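Local coordinates for protein methyltransferase (Pectobacterium atrosepticum SCRI1043, PDB 2P7I) that probably transfers a methyl group from S-adenosylmethionine to an acceptor substrate, as expected of a class I, Rossmann-like methyltransferase, at residues T38-P43 with V193-G198; S78-R83 with I88-S93; E96-P101 with L123-D128. All blocks are in the same frame, centred on the assembly; numbering follows the deposited sequence. Where two conformers were deposited one is given.

Interaction 1 (T38-P43 with V193-G198); sequences TPFFRP and VTYRSG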
# COMPACT_ATOMS: atom_id res chain seq x y z
N THR B 38 -17.22 16.25 6.89
CA THR B 38 -18.23 16.45 7.93
C THR B 38 -17.73 16.29 9.37
O THR B 38 -18.00 17.14 10.20
CB THR B 38 -19.47 15.60 7.66
OG1 THR B 38 -20.12 16.11 6.49
CG2 THR B 38 -20.45 15.68 8.84
N PRO B 39 -16.96 15.23 9.67
CA PRO B 39 -16.50 15.06 11.04
C PRO B 39 -15.55 16.17 11.54
O PRO B 39 -15.35 16.30 12.75
CB PRO B 39 -15.74 13.73 11.00
CG PRO B 39 -16.06 13.11 9.73
CD PRO B 39 -16.52 14.15 8.79
N PHE B 40 -14.96 16.92 10.62
CA PHE B 40 -13.98 17.94 10.96
C PHE B 40 -14.50 19.36 10.98
O PHE B 40 -13.78 20.26 11.45
CB PHE B 40 -12.83 17.91 9.95
CG PHE B 40 -12.12 16.59 9.86
CD1 PHE B 40 -11.44 16.10 10.96
CD2 PHE B 40 -12.10 15.85 8.67
CE1 PHE B 40 -10.74 14.90 10.90
CE2 PHE B 40 -11.42 14.66 8.59
CZ PHE B 40 -10.74 14.18 9.70
N PHE B 41 -15.70 19.59 10.45
CA PHE B 41 -16.28 20.93 10.39
C PHE B 41 -16.28 21.58 11.77
O PHE B 41 -16.56 20.92 12.77
CB PHE B 41 -17.70 20.91 9.86
CG PHE B 41 -17.84 20.80 8.35
CD1 PHE B 41 -16.97 21.45 7.47
CD2 PHE B 41 -18.91 20.10 7.81
CE1 PHE B 41 -17.16 21.36 6.08
CE2 PHE B 41 -19.09 19.99 6.44
CZ PHE B 41 -18.22 20.62 5.57
N ARG B 42 -15.91 22.85 11.79
CA ARG B 42 -15.99 23.69 12.98
C ARG B 42 -17.29 24.46 13.00
O ARG B 42 -17.80 24.87 11.95
CB ARG B 42 -14.88 24.73 12.93
CG ARG B 42 -13.48 24.21 12.80
CD ARG B 42 -12.97 23.79 14.12
NE ARG B 42 -13.04 24.92 15.01
CZ ARG B 42 -13.13 24.84 16.33
NH1 ARG B 42 -13.13 23.66 16.95
NH2 ARG B 42 -13.22 25.96 17.04
N PRO B 43 -17.81 24.76 14.20
CA PRO B 43 -19.01 25.63 14.22
C PRO B 43 -18.61 27.01 13.76
O PRO B 43 -17.46 27.40 13.95
CB PRO B 43 -19.40 25.66 15.70
CG PRO B 43 -18.11 25.27 16.45
CD PRO B 43 -17.35 24.38 15.54
N VAL B 193 -0.39 20.87 9.15
CA VAL B 193 -1.17 19.79 8.56
C VAL B 193 -1.54 18.88 9.70
O VAL B 193 -0.67 18.30 10.35
CB VAL B 193 -0.39 19.06 7.44
CG1 VAL B 193 -1.16 17.81 7.02
CG2 VAL B 193 -0.13 19.99 6.29
N THR B 194 -2.84 18.73 9.93
CA THR B 194 -3.39 18.01 11.06
C THR B 194 -3.82 16.59 10.71
O THR B 194 -3.71 15.69 11.53
CB THR B 194 -4.60 18.80 11.55
OG1 THR B 194 -4.18 20.12 11.92
CG2 THR B 194 -5.26 18.12 12.72
N TYR B 195 -4.35 16.43 9.49
CA TYR B 195 -4.81 15.11 9.04
C TYR B 195 -4.58 14.95 7.56
O TYR B 195 -4.73 15.88 6.78
CB TYR B 195 -6.29 14.85 9.37
CG TYR B 195 -6.43 13.69 10.32
CD1 TYR B 195 -6.73 12.41 9.87
CD2 TYR B 195 -6.20 13.87 11.67
CE1 TYR B 195 -6.83 11.33 10.80
CE2 TYR B 195 -6.29 12.82 12.57
CZ TYR B 195 -6.60 11.57 12.15
OH TYR B 195 -6.67 10.58 13.12
N ARG B 196 -4.19 13.74 7.18
CA ARG B 196 -4.00 13.37 5.78
C ARG B 196 -4.92 12.18 5.52
O ARG B 196 -4.98 11.25 6.33
CB ARG B 196 -2.58 12.91 5.50
CG ARG B 196 -1.50 13.86 6.01
CD ARG B 196 -0.38 13.21 6.71
NE ARG B 196 0.52 14.26 7.18
CZ ARG B 196 0.39 14.87 8.36
NH1 ARG B 196 -0.49 14.45 9.25
NH2 ARG B 196 1.22 15.86 8.69
N SER B 197 -5.64 12.24 4.41
CA SER B 197 -6.53 11.15 4.01
C SER B 197 -6.77 11.20 2.51
O SER B 197 -6.18 12.00 1.79
CB SER B 197 -7.88 11.21 4.77
OG SER B 197 -8.58 9.95 4.70
N GLY B 198 -7.59 10.28 2.03
CA GLY B 198 -7.93 10.21 0.63
C GLY B 198 -9.42 9.99 0.46
O GLY B 198 -10.10 9.49 1.33

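Interaction 2 (S78-R83 with I88-S93); sequences SHAQGR and ITYIHS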
# COMPACT_ATOMS: atom_id res chain seq x y z
N SER B 78 -22.42 34.69 -11.29
CA SER B 78 -23.79 35.08 -11.56
C SER B 78 -24.75 33.88 -11.60
O SER B 78 -25.85 33.91 -11.04
CB SER B 78 -23.84 35.82 -12.89
OG SER B 78 -25.14 36.30 -13.14
N HIS B 79 -24.31 32.82 -12.27
CA HIS B 79 -25.07 31.57 -12.30
C HIS B 79 -25.33 31.04 -10.89
O HIS B 79 -26.47 30.70 -10.55
CB HIS B 79 -24.32 30.54 -13.14
CG HIS B 79 -24.99 29.20 -13.22
ND1 HIS B 79 -25.73 28.80 -14.31
CD2 HIS B 79 -25.02 28.17 -12.35
CE1 HIS B 79 -26.18 27.58 -14.11
NE2 HIS B 79 -25.77 27.17 -12.92
N ALA B 80 -24.27 30.97 -10.08
CA ALA B 80 -24.41 30.58 -8.67
C ALA B 80 -25.49 31.40 -7.99
O ALA B 80 -26.41 30.86 -7.37
CB ALA B 80 -23.08 30.77 -7.93
N GLN B 81 -25.36 32.72 -8.13
CA GLN B 81 -26.25 33.69 -7.49
C GLN B 81 -27.71 33.40 -7.81
O GLN B 81 -28.58 33.44 -6.93
CB GLN B 81 -25.88 35.10 -7.97
CG GLN B 81 -25.81 36.12 -6.88
CD GLN B 81 -25.19 37.41 -7.37
OE1 GLN B 81 -25.61 37.96 -8.39
NE2 GLN B 81 -24.17 37.89 -6.66
N GLY B 82 -27.97 33.11 -9.08
CA GLY B 82 -29.31 32.77 -9.52
C GLY B 82 -29.81 31.49 -8.88
O GLY B 82 -30.92 31.44 -8.37
N ARG B 83 -28.97 30.47 -8.89
CA ARG B 83 -29.38 29.13 -8.47
C ARG B 83 -29.42 28.88 -6.95
O ARG B 83 -30.30 28.17 -6.48
CB ARG B 83 -28.47 28.10 -9.14
CG ARG B 83 -28.77 26.69 -8.71
CD ARG B 83 -28.32 25.70 -9.74
NE ARG B 83 -26.88 25.74 -9.94
CZ ARG B 83 -25.98 25.18 -9.13
NH1 ARG B 83 -26.35 24.55 -8.01
NH2 ARG B 83 -24.69 25.26 -9.44
N ILE B 88 -25.46 33.43 1.21
CA ILE B 88 -24.16 33.41 0.54
C ILE B 88 -23.70 34.85 0.39
O ILE B 88 -24.45 35.71 -0.10
CB ILE B 88 -24.23 32.81 -0.87
CG1 ILE B 88 -24.86 31.41 -0.86
CG2 ILE B 88 -22.85 32.81 -1.52
CD1 ILE B 88 -24.07 30.40 -0.11
N THR B 89 -22.48 35.13 0.81
CA THR B 89 -21.83 36.36 0.43
C THR B 89 -20.95 36.05 -0.77
O THR B 89 -20.07 35.21 -0.68
CB THR B 89 -20.98 36.89 1.57
OG1 THR B 89 -21.81 37.12 2.72
CG2 THR B 89 -20.29 38.16 1.16
N TYR B 90 -21.19 36.74 -1.88
CA TYR B 90 -20.41 36.52 -3.09
C TYR B 90 -19.32 37.58 -3.20
O TYR B 90 -19.57 38.74 -2.95
CB TYR B 90 -21.32 36.59 -4.32
CG TYR B 90 -22.36 35.52 -4.34
CD1 TYR B 90 -22.09 34.28 -4.88
CD2 TYR B 90 -23.62 35.73 -3.80
CE1 TYR B 90 -23.05 33.29 -4.91
CE2 TYR B 90 -24.59 34.74 -3.82
CZ TYR B 90 -24.29 33.52 -4.37
OH TYR B 90 -25.23 32.52 -4.38
N ILE B 91 -18.10 37.16 -3.54
CA ILE B 91 -16.98 38.07 -3.73
C ILE B 91 -16.36 37.75 -5.08
O ILE B 91 -15.82 36.67 -5.31
CB ILE B 91 -15.96 37.94 -2.59
CG1 ILE B 91 -16.56 38.53 -1.31
CG2 ILE B 91 -14.69 38.66 -2.92
CD1 ILE B 91 -15.90 38.08 -0.12
N HIS B 92 -16.51 38.67 -6.01
CA HIS B 92 -16.02 38.46 -7.35
C HIS B 92 -14.61 39.02 -7.36
O HIS B 92 -14.42 40.23 -7.39
CB HIS B 92 -16.92 39.19 -8.36
CG HIS B 92 -16.41 39.14 -9.77
ND1 HIS B 92 -16.62 40.16 -10.67
CD2 HIS B 92 -15.69 38.20 -10.42
CE1 HIS B 92 -16.05 39.84 -11.82
NE2 HIS B 92 -15.48 38.66 -11.69
N SER B 93 -13.61 38.15 -7.27
CA SER B 93 -12.23 38.59 -7.21
C SER B 93 -11.32 37.45 -7.54
O SER B 93 -11.71 36.29 -7.39
CB SER B 93 -11.90 39.07 -5.80
OG SER B 93 -10.56 39.55 -5.72

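Interaction 3 (E96-P101 with L123-D128); sequences EDAQLP and LKRIND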
# COMPACT_ATOMS: atom_id res chain seq x y z
N GLU B 96 -5.59 36.74 -5.17
CA GLU B 96 -4.50 37.61 -4.76
C GLU B 96 -4.96 39.03 -4.44
O GLU B 96 -4.29 39.71 -3.67
CB GLU B 96 -3.38 37.63 -5.80
CG GLU B 96 -3.86 37.95 -7.22
CD GLU B 96 -4.20 36.70 -8.04
OE1 GLU B 96 -4.83 35.75 -7.52
OE2 GLU B 96 -3.82 36.69 -9.23
N ASP B 97 -6.09 39.44 -5.01
CA ASP B 97 -6.66 40.79 -4.78
C ASP B 97 -7.78 40.83 -3.74
O ASP B 97 -8.25 41.90 -3.39
CB ASP B 97 -7.30 41.36 -6.07
CG ASP B 97 -6.39 41.25 -7.28
OD1 ASP B 97 -5.17 41.49 -7.16
OD2 ASP B 97 -6.93 40.94 -8.37
N ALA B 98 -8.23 39.67 -3.30
CA ALA B 98 -9.43 39.57 -2.49
C ALA B 98 -9.22 40.19 -1.11
O ALA B 98 -8.25 39.89 -0.40
CB ALA B 98 -9.87 38.11 -2.36
N GLN B 99 -10.14 41.06 -0.74
CA GLN B 99 -10.14 41.70 0.56
C GLN B 99 -11.37 41.19 1.27
O GLN B 99 -12.48 41.57 0.93
CB GLN B 99 -10.20 43.21 0.40
CG GLN B 99 -9.02 43.79 -0.36
CD GLN B 99 -7.82 44.04 0.53
OE1 GLN B 99 -7.73 45.09 1.18
NE2 GLN B 99 -6.88 43.08 0.56
N LEU B 100 -11.19 40.32 2.26
CA LEU B 100 -12.34 39.72 2.91
C LEU B 100 -12.63 40.46 4.21
O LEU B 100 -11.72 40.91 4.89
CB LEU B 100 -12.09 38.23 3.18
CG LEU B 100 -11.76 37.46 1.90
CD1 LEU B 100 -11.66 35.95 2.17
CD2 LEU B 100 -12.76 37.79 0.82
N PRO B 101 -13.91 40.55 4.56
CA PRO B 101 -14.32 41.35 5.71
C PRO B 101 -14.03 40.74 7.06
O PRO B 101 -14.15 41.41 8.07
CB PRO B 101 -15.83 41.47 5.52
CG PRO B 101 -16.22 40.24 4.79
CD PRO B 101 -15.06 39.94 3.87
N LEU B 123 -1.92 29.52 -0.23
CA LEU B 123 -2.06 28.82 1.04
C LEU B 123 -1.59 29.72 2.19
O LEU B 123 -2.09 29.64 3.30
CB LEU B 123 -1.29 27.50 1.00
CG LEU B 123 -1.82 26.46 0.01
CD1 LEU B 123 -0.83 25.30 -0.06
CD2 LEU B 123 -3.22 26.01 0.39
N LYS B 124 -0.62 30.58 1.90
CA LYS B 124 -0.09 31.52 2.88
C LYS B 124 -1.12 32.62 3.22
O LYS B 124 -1.28 32.98 4.38
CB LYS B 124 1.25 32.10 2.40
CG LYS B 124 1.90 33.01 3.40
CD LYS B 124 3.25 33.62 2.95
CE LYS B 124 3.90 34.40 4.06
NZ LYS B 124 5.17 34.99 3.56
N ARG B 125 -1.84 33.13 2.23
CA ARG B 125 -2.94 34.04 2.52
C ARG B 125 -3.98 33.36 3.38
O ARG B 125 -4.50 33.93 4.34
CB ARG B 125 -3.63 34.49 1.24
CG ARG B 125 -2.88 35.46 0.40
CD ARG B 125 -3.85 36.41 -0.32
NE ARG B 125 -4.38 37.38 0.63
CZ ARG B 125 -5.24 38.35 0.31
NH1 ARG B 125 -5.67 38.48 -0.93
NH2 ARG B 125 -5.67 39.17 1.24
N ILE B 126 -4.26 32.10 3.07
CA ILE B 126 -5.24 31.37 3.84
C ILE B 126 -4.76 31.29 5.29
O ILE B 126 -5.54 31.53 6.22
CB ILE B 126 -5.48 29.98 3.27
CG1 ILE B 126 -6.20 30.05 1.94
CG2 ILE B 126 -6.27 29.13 4.24
CD1 ILE B 126 -6.29 28.63 1.23
N ASN B 127 -3.49 30.97 5.49
CA ASN B 127 -2.97 30.82 6.83
C ASN B 127 -2.97 32.15 7.56
O ASN B 127 -3.44 32.24 8.70
CB ASN B 127 -1.54 30.28 6.81
CG ASN B 127 -1.03 29.91 8.19
OD1 ASN B 127 -1.40 28.87 8.73
ND2 ASN B 127 -0.23 30.80 8.80
N ASP B 128 -2.43 33.18 6.90
CA ASP B 128 -2.12 34.42 7.56
C ASP B 128 -3.26 35.42 7.64
O ASP B 128 -3.34 36.22 8.57
CB ASP B 128 -0.95 35.11 6.85
CG ASP B 128 0.36 34.38 6.99
OD1 ASP B 128 0.42 33.31 7.61
OD2 ASP B 128 1.35 34.89 6.46

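Interaction 1 (T38-P43 with V193-G198)
Phe-40 and Tyr-195 bring the loop that follows helix 24-37 against strand 192-201, an outermost strand of the mixed sheet in this Rossmann-like methyltransferase fold. Thr-194 and Tyr-195 lie together opposite Leu-243, a classic beta bulge, and Tyr-195 CB points toward the loop. Phe-40 spans the distance from the loop. Phe-40 CB points at the strand but is still 7.2 Å from Tyr-195 CB. With CG anti to the carbonyl carbon and beside the backbone N (chi1 -58°), the ring is carried outward, and Phe-40 CG comes to 6.1 Å from Tyr-195 CB. Farther along the ring, Phe-40 CE1 approaches Tyr-195 CG to 4.5 Å. At the tip Phe-40 CZ comes within 4.4 Å of that same Tyr-195 CG. The two rings are inclined by 42°, their centroids 5.8 Å apart, an oblique pairing. Phenylalanine suits the site because its surroundings are apolar and aromatic: the ring also packs on Leu-243 and Phe-138, and it meets Phe-40 of the second subunit. Tyrosine offers the same flat surface plus one polar atom. Both residues have partners on the second subunit, which makes the contact part of a subunit interface as well as of the fold. The ring of Tyr-195 stands edge-to-face with Phe-40 of the second subunit, while Tyr-195 OH hydrogen-bonds to Ala-36 O of that same neighbouring chain.

Interaction 2 (S78-R83 with I88-S93)
The backbone bond from Gly-82 N to Ser-78 O, 3.0 Å long, belongs to the helical turn that presents Ala-80 and Gln-81 to Tyr-90. Tyr-90 projects from strand 88-92 toward the helix, and its ring is filled in on both faces. Over one face lies Gln-81 CG, 3.9 Å from the ring centroid and 23° off the normal, a CH-pi contact made by a methylene and not by the amide. The extended chain and the turn at chi3 set Gln-81 NE2 3.6 Å from Tyr-90 CD2, with the amide plane nearly perpendicular to the ring. The opposite face is covered by Ile-88 CG2, from the same strand. Ala-80, small enough for the helix to come close, sets its CB 3.9 Å from Tyr-90 CE1. These pieces belong to a beta-alpha-beta crossover, in which helix 74-83 links the adjacent parallel strands 67-71 and 88-92; Ile-77 and Leu-84 add to the packing on the tyrosine. The phenol oxygen of Tyr-90, OH, passes 3.6 Å from Ala-80 O without forming a hydrogen bond. Dispersion and CH-pi attraction therefore hold helix to strand here, and the aliphatic part of the exposed Gln-81 packs on the ring.

Interaction 3 (E96-P101 with L123-D128)
Glu-96 and Arg-125 have the nearest CA atoms of the two segments, 8.3 Å apart. Residues 96-101 form an irregular loop, whereas 123-128 are helical, with the ordinary bond from Asn-127 N to Leu-123 O (2.9 Å) followed by a wider pi-type turn at 126-128. So broad a separation calls for a long side chain, and arginine supplies it. Arg-125 starts out toward the loop, and bends at chi2 and chi3 (75°) direct its guanidinium to the loop carbonyls. Ala-98 O receives both terminal nitrogens: Arg-125 NH1 donates at 3.0 Å from Ala-98 O, while the bond from Arg-125 NH2 to Ala-98 O, 3.1 Å, is weak. Both bonds are clearly bent, as expected when one oxygen is shared by two N-H groups. NH1 lies in the carbonyl plane on a lone pair, with a C=O...N angle of 134°, although the oxygen sits 24° out of the guanidinium plane. Glu-96 O is also near Arg-125 NH1, at 3.3 Å, but the angle is too poor for a bond. In the Rossmann-like fold the loop connects strands 88-92 and 104-110, and helix 119-130 packs through Ile-126 on strands 104-110 and 46-49. Arg-125, on the surface, spans from helix to loop. A further, weak bond runs from NH1 to Phe-95 O, and NE is salt-bridged to Asp-129 OD2, one helical turn on, which helps to fix the rotation of the flat group and probably offsets its charge. The side chains of Gln-99 and Arg-125 cross at about a right angle, with Gln-99 NE2 4.1 Å from Arg-125 NH2 and no bond between them. Trp-130 packs against Ala-98, Leu-100 and Arg-125.

All three contacts lie within the one methyltransferase domain. Along the chain, interaction 2 closes before interaction 3 opens, and both are nested inside the long loop closed by interaction 1. Interactions 1 and 2 involve the two outermost strands of the same sheet, 192-201 and 88-92, with centres 26 Å apart, whereas the centre of interaction 3 lies about 21 Å from that of interaction 1 and 18 Å from that of interaction 2. Interactions 2 and 3 touch directly, Ile-91 packing on Leu-100. Thus the strand 88-92 and the loop that follows it pack together at one edge of the sheet, while the other edge, at interaction 1, faces a second subunit.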